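Local coordinates for protein DsbA-like disulfide oxidoreductase (Wolbachia endosymbiont of Drosophila melanogaster, PDB 6EEZ) that acts as a homotrimeric disulfide isomerase of the thioredoxin-fold DsbA family, probably rearranging disulfide bonds in substrate proteins by thiol-disulfide exchange, at residues 33-38 and 162-167; 61-66 and 181-186. One frame throughout, in Å; residues are numbered along the deposited sequence.

Contact 1. Residues 33-38 and 162-167; sequences SSVIAV and LIIGDS
Val-38 and Ile-163 form a hydrogen-bonded pair where strand 36-41 runs antiparallel to strand 161-164, the segment axes 4.6 Å apart at 165°. Two backbone bonds close the ring: Val-38 N gives its hydrogen to Ile-163 O at 2.7 Å, in the plane of that carbonyl, and Ile-163 N returns one to Val-38 O at 3.0 Å. Ile-163 O also receives the CA-H of Ala-37, with CA 3.2 Å away.

The adjoining pair, Ala-37 and Ile-164, is non-hydrogen-bonded. Alanine suits this place because its methyl is small enough to fit among larger neighbours: Ala-37 CB touches Ile-164 CG1 at 3.9 Å and Leu-162 CD1 at 4.1 Å, with Tyr-66 also against it. With Leu-162 CG anti to the backbone N (chi1 180°), a chi2 of 63° sets CD1 3.4 Å from Val-38 O. Ala-37 and Ile-164 point to the face packed by Tyr-66 and helix 175-185. On the reverse face the branched Val-38 and Ile-163 sit CB to CB at 4.3 Å, both against Ile-20 of helix 17-20.

Beyond the pairing, Ile-164 to Ser-167 is a type II' turn with Gly-165 at its second position, leading into strand 167-170.

With the backbone groups of Val-38 and Ile-163 paired across the strands and aliphatic groups on both faces, the pairing fits the buried core of a thioredoxin-fold sheet.

Contact 2. Residues 61-66 and 181-186; sequences DGKIKY and KVDELS
Ser-186 OG and Lys-63 O are joined by a water that donates to both, its O lying 2.8 Å from Ser-186 OG. The water bridges the loop before strand 65-70 to the end of helix 175-185, the C-terminal helix of the thioredoxin fold. Each bridged atom is gripped twice: Ser-186 OG donates to Val-182 O at 3.0 Å, and Lys-63 O also pairs with Ser-33 OG. Serine fits here because its short hydroxyl can turn back to a carbonyl of the last turn while still serving the water.

Next to this polar link lies an apolar one. With CG1 anti to the backbone N (chi1 166°), Val-182 presents that methyl to Ile-64 CG2 at 3.6 Å, the two side chains crossing at about a right angle, and Lys-63 CB touches the same CG1 from the neighbouring position. Beta-branched residues suit this spot, offering methyls close to the backbone; Ile-64 also packs on Leu-58 of helix 52-60 and on Val-35.

Farther out, where both residues are exposed, Lys-63 extends its chain beyond CG and carries its ammonium to the helix. A long flexible lysine can span such a gap, and Asp-183 supplies the matching charge. Lys-63 NZ lies 2.9 Å from Asp-183 OD1 in a salt bridge, approaching from above the carboxylate plane, 36° out of it.

How the contacts relate
The centres of contacts 1 and 2 lie 8 Å apart, on the same side of the chain's centre and within the thioredoxin fold. Along the chain their segments alternate: 33-38, 61-66, 162-167, 181-186. Strands 36-41 and 65-70 are parallel neighbours in the mixed sheet, and Ala-37 N probably bonds to Lys-65 O at 2.6 Å. Further ties are Ser-33 with Lys-63 and the Lys-181 to Asp-166 salt bridge. Contact 1 adds antiparallel strand 161-164 on the other edge of 36-41, whereas contact 2 brings in helix 175-185. Each contact joins an early and a late part of the sequence, with mostly helical chain between.

Contact 1. Residues 33-38 and 162-167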
loop_
_atom_site.group_PDB
_atom_site.type_symbol
_atom_site.label_atom_id
_atom_site.label_comp_id
_atom_site.label_asym_id
_atom_site.label_seq_id
_atom_site.Cartn_x
_atom_site.Cartn_y
_atom_site.Cartn_z
ATOM N N SER A 33 17.129 4.171 1.560
ATOM C CA SER A 33 16.878 4.674 2.902
ATOM C C SER A 33 16.688 3.517 3.873
ATOM O O SER A 33 16.010 2.545 3.537
ATOM C CB SER A 33 15.644 5.574 2.907
ATOM O OG SER A 33 15.396 6.106 4.197
ATOM N N SER A 34 17.264 3.613 5.072
ATOM C CA SER A 34 17.030 2.588 6.107
ATOM C C SER A 34 15.712 2.818 6.853
ATOM O O SER A 34 15.261 1.947 7.610
ATOM C CB SER A 34 18.180 2.550 7.116
ATOM O OG SER A 34 19.402 2.194 6.480
ATOM N N VAL A 35 15.114 3.994 6.664
ATOM C CA VAL A 35 13.829 4.300 7.269
ATOM C C VAL A 35 12.719 3.939 6.295
ATOM O O VAL A 35 12.390 4.708 5.391
ATOM C CB VAL A 35 13.726 5.779 7.665
ATOM C CG1 VAL A 35 12.419 6.049 8.404
ATOM C CG2 VAL A 35 14.922 6.170 8.529
ATOM N N ILE A 36 12.153 2.761 6.495
ATOM C CA ILE A 36 11.230 2.164 5.559
ATOM C C ILE A 36 9.819 2.140 6.140
ATOM O O ILE A 36 9.587 1.588 7.220
ATOM C CB ILE A 36 11.692 0.739 5.207
ATOM C CG1 ILE A 36 13.110 0.795 4.624
ATOM C CG2 ILE A 36 10.724 0.043 4.277
ATOM C CD1 ILE A 36 13.743 -0.541 4.423
ATOM N N ALA A 37 8.886 2.764 5.434
ATOM C CA ALA A 37 7.490 2.717 5.822
ATOM C C ALA A 37 6.781 1.660 4.985
ATOM O O ALA A 37 7.112 1.478 3.814
ATOM C CB ALA A 37 6.851 4.072 5.642
ATOM N N VAL A 38 5.826 0.950 5.583
ATOM C CA VAL A 38 5.049 -0.056 4.869
ATOM C C VAL A 38 3.554 0.155 5.108
ATOM O O VAL A 38 3.052 -0.050 6.220
ATOM C CB VAL A 38 5.450 -1.474 5.288
ATOM C CG1 VAL A 38 4.844 -2.484 4.346
ATOM C CG2 VAL A 38 6.992 -1.622 5.341
ATOM N N LEU A 162 -0.104 1.554 9.137
ATOM C CA LEU A 162 1.219 1.865 8.634
ATOM C C LEU A 162 2.320 1.471 9.622
ATOM O O LEU A 162 2.313 1.826 10.807
ATOM C CB LEU A 162 1.299 3.360 8.311
ATOM C CG LEU A 162 2.607 3.935 7.762
ATOM C CD1 LEU A 162 2.921 3.298 6.426
ATOM C CD2 LEU A 162 2.515 5.449 7.607
ATOM N N ILE A 163 3.269 0.715 9.102
ATOM C CA ILE A 163 4.467 0.360 9.826
ATOM C C ILE A 163 5.591 1.283 9.443
ATOM O O ILE A 163 5.901 1.428 8.270
ATOM C CB ILE A 163 4.893 -1.083 9.524
ATOM C CG1 ILE A 163 3.792 -2.047 9.935
ATOM C CG2 ILE A 163 6.225 -1.412 10.218
ATOM C CD1 ILE A 163 4.099 -3.490 9.527
ATOM N N ILE A 164 6.205 1.906 10.433
ATOM C CA ILE A 164 7.479 2.589 10.221
ATOM C C ILE A 164 8.475 2.097 11.264
ATOM O O ILE A 164 8.258 2.283 12.454
ATOM C CB ILE A 164 7.349 4.119 10.352
ATOM C CG1 ILE A 164 6.218 4.661 9.467
ATOM C CG2 ILE A 164 8.660 4.777 10.030
ATOM C CD1 ILE A 164 5.931 6.178 9.684
ATOM N N GLY A 165 9.579 1.515 10.807
ATOM C CA GLY A 165 10.610 1.040 11.702
ATOM C C GLY A 165 10.059 -0.076 12.592
ATOM O O GLY A 165 9.643 -1.113 12.077
ATOM N N ASP A 166 10.014 0.158 13.904
ATOM C CA ASP A 166 9.509 -0.832 14.855
ATOM C C ASP A 166 8.148 -0.436 15.409
ATOM O O ASP A 166 7.696 -0.998 16.417
ATOM C CB ASP A 166 10.505 -1.029 16.008
ATOM C CG ASP A 166 10.812 0.258 16.750
ATOM O OD1 ASP A 166 10.363 1.337 16.295
ATOM O OD2 ASP A 166 11.526 0.192 17.782
ATOM N N SER A 167 7.497 0.505 14.726
ATOM C CA SER A 167 6.208 1.043 15.140
ATOM C C SER A 167 5.069 0.746 14.174
ATOM O O SER A 167 5.262 0.593 12.974
ATOM C CB SER A 167 6.315 2.551 15.316
ATOM O OG SER A 167 7.228 2.863 16.353
#

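Contact 2. Residues 61-66 and 181-186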
loop_
_atom_site.group_PDB
_atom_site.type_symbol
_atom_site.label_atom_id
_atom_site.label_comp_id
_atom_site.label_asym_id
_atom_site.label_seq_id
_atom_site.Cartn_x
_atom_site.Cartn_y
_atom_site.Cartn_z
ATOM N N ASP A 61 8.543 14.263 1.241
ATOM C CA ASP A 61 9.561 14.680 2.226
ATOM C C ASP A 61 10.981 14.156 1.921
ATOM O O ASP A 61 11.965 14.775 2.307
ATOM C CB ASP A 61 9.179 14.207 3.633
ATOM C CG ASP A 61 7.987 14.942 4.198
ATOM O OD1 ASP A 61 7.473 15.856 3.519
ATOM O OD2 ASP A 61 7.568 14.597 5.326
ATOM N N GLY A 62 11.076 13.000 1.264
ATOM C CA GLY A 62 12.333 12.533 0.695
ATOM C C GLY A 62 13.159 11.613 1.589
ATOM O O GLY A 62 14.239 11.161 1.204
ATOM N N LYS A 63 12.655 11.321 2.779
ATOM C CA LYS A 63 13.482 10.683 3.799
ATOM C C LYS A 63 13.355 9.163 3.872
ATOM O O LYS A 63 14.207 8.501 4.463
ATOM C CB LYS A 63 13.158 11.296 5.161
ATOM C CG LYS A 63 13.505 12.773 5.224
ATOM C CD LYS A 63 13.433 13.305 6.627
ATOM C CE LYS A 63 13.987 14.719 6.679
ATOM N NZ LYS A 63 13.630 15.394 7.955
ATOM N N ILE A 64 12.313 8.606 3.266
ATOM C CA ILE A 64 11.961 7.215 3.497
ATOM C C ILE A 64 11.837 6.404 2.223
ATOM O O ILE A 64 11.811 6.948 1.116
ATOM C CB ILE A 64 10.617 7.091 4.280
ATOM C CG1 ILE A 64 9.430 7.492 3.401
ATOM C CG2 ILE A 64 10.670 7.912 5.552
ATOM C CD1 ILE A 64 8.097 7.434 4.094
ATOM N N LYS A 65 11.761 5.086 2.403
ATOM C CA LYS A 65 11.221 4.222 1.384
ATOM C C LYS A 65 9.822 3.881 1.859
ATOM O O LYS A 65 9.627 3.537 3.024
ATOM C CB LYS A 65 12.060 2.958 1.165
ATOM C CG LYS A 65 11.552 2.104 -0.002
ATOM C CD LYS A 65 12.466 0.920 -0.336
ATOM C CE LYS A 65 12.218 -0.289 0.594
ATOM N NZ LYS A 65 12.554 -1.627 -0.040
ATOM N N TYR A 66 8.856 3.992 0.961
ATOM C CA TYR A 66 7.473 3.660 1.261
ATOM C C TYR A 66 7.022 2.497 0.389
ATOM O O TYR A 66 6.905 2.623 -0.831
ATOM C CB TYR A 66 6.577 4.862 1.046
ATOM C CG TYR A 66 5.167 4.698 1.614
ATOM C CD1 TYR A 66 4.200 3.949 0.942
ATOM C CD2 TYR A 66 4.812 5.304 2.809
ATOM C CE1 TYR A 66 2.894 3.800 1.467
ATOM C CE2 TYR A 66 3.532 5.166 3.333
ATOM C CZ TYR A 66 2.582 4.421 2.657
ATOM O OH TYR A 66 1.336 4.315 3.195
ATOM N N LYS A 181 8.206 10.513 13.968
ATOM C CA LYS A 181 8.775 9.173 14.029
ATOM C C LYS A 181 9.832 8.989 12.955
ATOM O O LYS A 181 10.905 8.454 13.219
ATOM C CB LYS A 181 7.696 8.108 13.875
ATOM C CG LYS A 181 8.229 6.678 13.907
ATOM C CD LYS A 181 8.713 6.250 15.281
ATOM C CE LYS A 181 9.289 4.838 15.203
ATOM N NZ LYS A 181 9.616 4.159 16.501
ATOM N N VAL A 182 9.530 9.426 11.740
ATOM C CA VAL A 182 10.515 9.390 10.657
ATOM C C VAL A 182 11.787 10.166 10.988
ATOM O O VAL A 182 12.878 9.733 10.649
ATOM C CB VAL A 182 9.940 9.963 9.361
ATOM C CG1 VAL A 182 11.066 10.243 8.332
ATOM C CG2 VAL A 182 8.916 9.027 8.794
ATOM N N ASP A 183 11.652 11.325 11.619
ATOM C CA ASP A 183 12.820 12.156 11.931
ATOM C C ASP A 183 13.634 11.530 13.046
ATOM O O ASP A 183 14.862 11.524 13.014
ATOM C CB ASP A 183 12.405 13.574 12.340
ATOM C CG ASP A 183 12.169 14.474 11.165
ATOM O OD1 ASP A 183 12.246 13.982 10.016
ATOM O OD2 ASP A 183 11.922 15.682 11.385
ATOM N N GLU A 184 12.923 11.038 14.050
ATOM C CA GLU A 184 13.531 10.339 15.165
ATOM C C GLU A 184 14.402 9.199 14.644
ATOM O O GLU A 184 15.544 9.032 15.070
ATOM C CB GLU A 184 12.426 9.841 16.100
ATOM C CG GLU A 184 12.784 8.737 17.080
ATOM C CD GLU A 184 11.542 8.023 17.596
ATOM O OE1 GLU A 184 10.574 8.719 17.978
ATOM O OE2 GLU A 184 11.524 6.771 17.591
ATOM N N LEU A 185 13.867 8.435 13.697
ATOM C CA LEU A 185 14.589 7.317 13.107
ATOM C C LEU A 185 15.685 7.754 12.125
ATOM O O LEU A 185 16.584 6.983 11.835
ATOM C CB LEU A 185 13.613 6.389 12.393
ATOM C CG LEU A 185 12.591 5.645 13.255
ATOM C CD1 LEU A 185 11.584 4.952 12.372
ATOM C CD2 LEU A 185 13.269 4.642 14.171
ATOM N N SER A 186 15.616 8.975 11.604
ATOM C CA SER A 186 16.657 9.447 10.690
ATOM C C SER A 186 17.843 9.941 11.499
ATOM O O SER A 186 18.658 10.686 10.982
ATOM C CB SER A 186 16.145 10.569 9.754
ATOM O OG SER A 186 15.197 10.080 8.808
HETATM O O HOH W 1 16.138 8.929 6.456
#